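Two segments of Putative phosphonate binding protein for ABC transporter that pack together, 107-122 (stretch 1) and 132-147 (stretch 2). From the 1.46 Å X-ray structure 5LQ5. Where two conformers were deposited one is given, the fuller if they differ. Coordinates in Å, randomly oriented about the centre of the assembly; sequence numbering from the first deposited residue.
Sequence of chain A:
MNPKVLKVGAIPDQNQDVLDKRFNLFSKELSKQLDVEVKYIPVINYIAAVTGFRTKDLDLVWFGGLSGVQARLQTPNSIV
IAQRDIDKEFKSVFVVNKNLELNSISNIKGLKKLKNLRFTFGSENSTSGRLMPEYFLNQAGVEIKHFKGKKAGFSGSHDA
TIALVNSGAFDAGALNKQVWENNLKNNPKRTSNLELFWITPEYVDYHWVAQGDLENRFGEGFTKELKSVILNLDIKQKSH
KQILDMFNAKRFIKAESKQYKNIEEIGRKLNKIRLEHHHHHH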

# COMPACT_ATOMS: atom_id res chain seq x y z
N ASN A 107 7.97 21.00 -9.98
CA ASN A 107 7.06 21.77 -9.12
C ASN A 107 5.65 21.21 -9.27
O ASN A 107 5.24 20.84 -10.37
CB ASN A 107 7.05 23.25 -9.49
CG ASN A 107 6.23 24.08 -8.53
OD1 ASN A 107 5.07 24.42 -8.81
ND2 ASN A 107 6.81 24.38 -7.37
N ILE A 108 4.91 21.18 -8.16
CA ILE A 108 3.53 20.66 -8.15
C ILE A 108 2.59 21.32 -9.18
O ILE A 108 1.70 20.67 -9.72
CB ILE A 108 2.89 20.77 -6.73
CG1 ILE A 108 1.57 19.98 -6.64
CG2 ILE A 108 2.64 22.22 -6.33
CD1 ILE A 108 1.07 19.84 -5.23
N LYS A 109 2.79 22.60 -9.47
CA LYS A 109 1.90 23.34 -10.42
C LYS A 109 1.94 22.77 -11.86
O LYS A 109 0.97 22.91 -12.63
CB LYS A 109 2.24 24.84 -10.43
CG LYS A 109 2.08 25.56 -9.10
CD LYS A 109 0.68 26.07 -8.84
CE LYS A 109 0.68 27.13 -7.75
NZ LYS A 109 -0.65 27.74 -7.52
N GLY A 110 3.04 22.08 -12.17
CA GLY A 110 3.23 21.36 -13.45
C GLY A 110 2.24 20.23 -13.70
O GLY A 110 2.07 19.74 -14.83
N LEU A 111 1.58 19.78 -12.64
CA LEU A 111 0.52 18.76 -12.80
C LEU A 111 -0.63 19.22 -13.69
O LEU A 111 -1.36 18.40 -14.21
CB LEU A 111 -0.04 18.30 -11.44
CG LEU A 111 0.90 17.49 -10.56
CD1 LEU A 111 0.20 17.25 -9.21
CD2 LEU A 111 1.33 16.19 -11.20
N LYS A 112 -0.79 20.53 -13.89
CA LYS A 112 -1.72 21.07 -14.89
C LYS A 112 -1.52 20.51 -16.30
O LYS A 112 -2.47 20.47 -17.10
CB LYS A 112 -1.66 22.62 -14.95
CG LYS A 112 -2.67 23.30 -14.03
CD LYS A 112 -2.39 24.79 -13.85
CE LYS A 112 -3.66 25.62 -13.75
NZ LYS A 112 -4.70 25.06 -12.83
N LYS A 113 -0.30 20.07 -16.60
CA LYS A 113 0.01 19.44 -17.91
C LYS A 113 -0.73 18.09 -18.11
O LYS A 113 -0.79 17.55 -19.20
CB LYS A 113 1.52 19.27 -18.10
CG LYS A 113 2.27 20.60 -18.24
CD LYS A 113 3.77 20.41 -18.28
CE LYS A 113 4.55 21.67 -17.92
NZ LYS A 113 6.04 21.46 -17.98
N LEU A 114 -1.33 17.56 -17.04
CA LEU A 114 -2.09 16.31 -17.15
C LEU A 114 -3.55 16.46 -17.53
O LEU A 114 -4.27 15.47 -17.79
CB LEU A 114 -1.92 15.48 -15.88
CG LEU A 114 -0.47 15.13 -15.54
CD1 LEU A 114 -0.40 14.35 -14.24
CD2 LEU A 114 0.25 14.35 -16.64
N LYS A 115 -4.02 17.69 -17.56
CA LYS A 115 -5.39 17.97 -17.99
C LYS A 115 -5.61 17.49 -19.44
O LYS A 115 -4.70 17.55 -20.27
CB LYS A 115 -5.69 19.47 -17.87
CG LYS A 115 -5.77 20.00 -16.45
CD LYS A 115 -6.24 21.45 -16.49
CE LYS A 115 -6.74 21.97 -15.17
NZ LYS A 115 -7.51 23.22 -15.41
N ASN A 116 -6.82 17.01 -19.71
CA ASN A 116 -7.23 16.49 -21.03
C ASN A 116 -6.41 15.27 -21.49
O ASN A 116 -6.31 14.98 -22.68
CB ASN A 116 -7.25 17.59 -22.11
CG ASN A 116 -8.15 17.25 -23.32
OD1 ASN A 116 -9.26 16.67 -23.18
ND2 ASN A 116 -7.68 17.61 -24.52
N LEU A 117 -5.82 14.56 -20.52
CA LEU A 117 -5.17 13.27 -20.80
C LEU A 117 -6.02 12.18 -20.19
O LEU A 117 -6.85 12.44 -19.30
CB LEU A 117 -3.76 13.21 -20.22
CG LEU A 117 -2.73 14.18 -20.81
CD1 LEU A 117 -1.38 13.95 -20.13
CD2 LEU A 117 -2.60 14.01 -22.31
N ARG A 118 -5.81 10.97 -20.66
CA ARG A 118 -6.41 9.77 -20.07
C ARG A 118 -5.56 9.37 -18.85
O ARG A 118 -4.37 9.06 -18.99
CB ARG A 118 -6.48 8.64 -21.09
CG ARG A 118 -7.36 8.95 -22.29
CD ARG A 118 -7.17 7.93 -23.40
NE ARG A 118 -5.75 7.82 -23.72
CZ ARG A 118 -5.18 6.77 -24.28
NH1 ARG A 118 -5.90 5.73 -24.61
NH2 ARG A 118 -3.88 6.75 -24.49
N PHE A 119 -6.15 9.44 -17.67
CA PHE A 119 -5.40 9.30 -16.40
C PHE A 119 -5.99 8.16 -15.58
O PHE A 119 -7.21 8.03 -15.47
CB PHE A 119 -5.44 10.60 -15.57
CG PHE A 119 -4.61 10.55 -14.34
CD1 PHE A 119 -3.28 10.91 -14.38
CD2 PHE A 119 -5.12 10.03 -13.17
CE1 PHE A 119 -2.47 10.81 -13.25
CE2 PHE A 119 -4.34 9.94 -12.03
CZ PHE A 119 -3.01 10.30 -12.07
N THR A 120 -5.12 7.32 -15.03
CA THR A 120 -5.55 6.27 -14.09
C THR A 120 -4.83 6.37 -12.72
O THR A 120 -3.62 6.54 -12.64
CB THR A 120 -5.41 4.85 -14.64
OG1 THR A 120 -6.07 3.91 -13.77
CG2 THR A 120 -3.95 4.42 -14.85
N PHE A 121 -5.62 6.25 -11.68
CA PHE A 121 -5.16 5.99 -10.36
C PHE A 121 -5.03 4.47 -10.16
O PHE A 121 -5.39 3.66 -11.02
CB PHE A 121 -6.21 6.48 -9.35
CG PHE A 121 -6.40 7.98 -9.31
CD1 PHE A 121 -5.45 8.82 -8.76
CD2 PHE A 121 -7.55 8.54 -9.81
CE1 PHE A 121 -5.68 10.17 -8.68
CE2 PHE A 121 -7.76 9.89 -9.76
CZ PHE A 121 -6.83 10.69 -9.20
N GLY A 122 -4.50 4.10 -9.02
CA GLY A 122 -4.59 2.74 -8.51
C GLY A 122 -5.96 2.43 -7.92
O GLY A 122 -6.97 2.95 -8.37
N MET A 132 -3.43 10.41 -2.03
CA MET A 132 -2.42 11.47 -2.05
C MET A 132 -2.24 12.06 -3.46
O MET A 132 -2.21 13.28 -3.59
CB MET A 132 -1.15 10.99 -1.38
CG MET A 132 -1.35 10.70 0.12
SD MET A 132 -2.13 12.00 1.12
CE MET A 132 -0.93 13.29 0.86
N PRO A 133 -2.20 11.22 -4.51
CA PRO A 133 -2.20 11.80 -5.87
C PRO A 133 -3.33 12.77 -6.15
O PRO A 133 -3.09 13.87 -6.70
CB PRO A 133 -2.26 10.55 -6.76
CG PRO A 133 -1.41 9.55 -5.99
CD PRO A 133 -1.83 9.78 -4.56
N GLU A 134 -4.56 12.41 -5.74
CA GLU A 134 -5.71 13.31 -5.92
C GLU A 134 -5.55 14.62 -5.12
O GLU A 134 -5.84 15.71 -5.63
CB GLU A 134 -7.05 12.63 -5.59
CG GLU A 134 -8.24 13.51 -5.99
CD GLU A 134 -9.60 12.82 -6.04
OE1 GLU A 134 -9.72 11.63 -5.70
OE2 GLU A 134 -10.58 13.51 -6.40
N TYR A 135 -5.13 14.49 -3.86
CA TYR A 135 -4.83 15.65 -3.03
C TYR A 135 -3.87 16.62 -3.72
O TYR A 135 -4.12 17.82 -3.77
CB TYR A 135 -4.28 15.18 -1.66
CG TYR A 135 -3.94 16.24 -0.67
CD1 TYR A 135 -4.94 16.90 0.03
CD2 TYR A 135 -2.63 16.50 -0.35
CE1 TYR A 135 -4.62 17.86 0.98
CE2 TYR A 135 -2.28 17.43 0.60
CZ TYR A 135 -3.28 18.09 1.26
OH TYR A 135 -2.91 19.01 2.20
N PHE A 136 -2.77 16.08 -4.25
CA PHE A 136 -1.75 16.91 -4.92
C PHE A 136 -2.24 17.51 -6.23
O PHE A 136 -2.01 18.70 -6.53
CB PHE A 136 -0.44 16.16 -5.10
CG PHE A 136 0.22 15.74 -3.81
CD1 PHE A 136 0.46 16.65 -2.78
CD2 PHE A 136 0.58 14.42 -3.64
CE1 PHE A 136 1.06 16.22 -1.60
CE2 PHE A 136 1.19 13.99 -2.47
CZ PHE A 136 1.43 14.89 -1.45
N LEU A 137 -2.96 16.70 -7.00
CA LEU A 137 -3.60 17.19 -8.24
C LEU A 137 -4.48 18.40 -7.93
O LEU A 137 -4.41 19.46 -8.58
CB LEU A 137 -4.43 16.10 -8.91
CG LEU A 137 -3.61 15.08 -9.70
CD1 LEU A 137 -4.38 13.78 -9.89
CD2 LEU A 137 -3.20 15.64 -11.05
N ASN A 138 -5.31 18.24 -6.91
CA ASN A 138 -6.24 19.29 -6.48
C ASN A 138 -5.51 20.56 -6.05
O ASN A 138 -5.95 21.66 -6.36
CB ASN A 138 -7.15 18.82 -5.35
CG ASN A 138 -8.20 17.81 -5.79
OD1 ASN A 138 -8.38 17.46 -6.97
ND2 ASN A 138 -8.88 17.29 -4.82
N GLN A 139 -4.38 20.41 -5.40
CA GLN A 139 -3.55 21.57 -5.01
C GLN A 139 -3.03 22.33 -6.22
O GLN A 139 -2.92 23.55 -6.18
CB GLN A 139 -2.39 21.14 -4.14
CG GLN A 139 -2.82 20.84 -2.70
CD GLN A 139 -1.65 20.58 -1.78
OE1 GLN A 139 -0.63 20.02 -2.18
NE2 GLN A 139 -1.79 20.99 -0.52
N ALA A 140 -2.75 21.59 -7.29
CA ALA A 140 -2.38 22.18 -8.63
C ALA A 140 -3.56 22.72 -9.48
O ALA A 140 -3.36 23.18 -10.61
CB ALA A 140 -1.63 21.14 -9.44
N GLY A 141 -4.78 22.64 -8.95
CA GLY A 141 -5.99 23.03 -9.69
C GLY A 141 -6.54 22.01 -10.66
O GLY A 141 -7.38 22.36 -11.49
N VAL A 142 -6.06 20.76 -10.53
CA VAL A 142 -6.51 19.65 -11.38
C VAL A 142 -7.52 18.81 -10.59
O VAL A 142 -7.20 18.32 -9.48
CB VAL A 142 -5.36 18.77 -11.92
CG1 VAL A 142 -5.90 17.74 -12.90
CG2 VAL A 142 -4.26 19.63 -12.55
N GLU A 143 -8.69 18.61 -11.19
CA GLU A 143 -9.76 17.75 -10.64
C GLU A 143 -10.00 16.63 -11.64
O GLU A 143 -9.68 16.73 -12.84
CB GLU A 143 -11.06 18.53 -10.40
CG GLU A 143 -10.89 19.65 -9.37
CD GLU A 143 -12.17 20.41 -9.10
OE1 GLU A 143 -13.17 19.79 -8.67
OE2 GLU A 143 -12.17 21.64 -9.29
N ILE A 144 -10.61 15.55 -11.15
CA ILE A 144 -10.94 14.40 -12.02
C ILE A 144 -11.72 14.78 -13.30
O ILE A 144 -11.47 14.25 -14.39
CB ILE A 144 -11.67 13.28 -11.22
CG1 ILE A 144 -10.67 12.68 -10.24
CG2 ILE A 144 -12.25 12.21 -12.14
CD1 ILE A 144 -11.28 11.74 -9.22
N LYS A 145 -12.65 15.71 -13.16
CA LYS A 145 -13.44 16.16 -14.31
C LYS A 145 -12.61 16.79 -15.46
O LYS A 145 -13.10 16.93 -16.56
CB LYS A 145 -14.50 17.15 -13.87
CG LYS A 145 -13.92 18.47 -13.38
CD LYS A 145 -15.03 19.40 -12.98
CE LYS A 145 -14.44 20.75 -12.65
NZ LYS A 145 -15.43 21.49 -11.81
N HIS A 146 -11.37 17.15 -15.18
CA HIS A 146 -10.46 17.74 -16.19
C HIS A 146 -9.75 16.73 -17.08
O HIS A 146 -9.10 17.09 -18.04
CB HIS A 146 -9.41 18.61 -15.53
CG HIS A 146 -9.99 19.80 -14.84
ND1 HIS A 146 -9.56 20.23 -13.61
CD2 HIS A 146 -10.99 20.65 -15.20
CE1 HIS A 146 -10.24 21.30 -13.24
NE2 HIS A 146 -11.12 21.57 -14.18
N PHE A 147 -9.81 15.47 -16.70
CA PHE A 147 -9.22 14.42 -17.51
C PHE A 147 -10.08 14.11 -18.73
O PHE A 147 -11.28 14.41 -18.74
CB PHE A 147 -8.97 13.18 -16.67
CG PHE A 147 -7.94 13.38 -15.56
CD1 PHE A 147 -6.71 13.97 -15.81
CD2 PHE A 147 -8.19 12.92 -14.28
CE1 PHE A 147 -5.77 14.13 -14.81
CE2 PHE A 147 -7.25 13.06 -13.28
CZ PHE A 147 -6.04 13.67 -13.54

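The 3-10 segment 108-114 lies against the end of helix 132-139, with CA atoms of Lys109 and Ala140 4.8 Å apart; strand 119-121 then runs at 137° to that helix, the axes no closer than 10.5 Å. Together the stretches bury 940 Å², and two hydrogen bonds cross between them.

Asn116 N donates to His146 O at 2.8 Å with an N-H...O angle of 162°, close to linear; Asn116 sits inside the type II turn from Leu114 to Leu117, which itself is closed by Leu117 N to Leu114 O at 3.3 Å. Lys112 NZ reaches Ala140 O at 3.2 Å, a longer bond from a poorly ordered side chain.

The helix end satisfies its own donors: in a Schellman motif, Val142 N bonds Leu137 O (2.9 Å) and Gly141 N bonds Asn138 O (3.0 Å), with Gly141 at positive phi. His146 ND1 accepts from Glu143 N at 3.0 Å, while Lys115 CE covers a face of the imidazole, 4.0 Å from its centroid.

Apolar contacts accompany these bonds: Leu111 CB meets Ala140 CB at 3.8 Å. The Phe119 and Phe147 rings are near parallel (8°) but slid apart, which places Phe119 CB 3.5 Å from the Phe147 centroid.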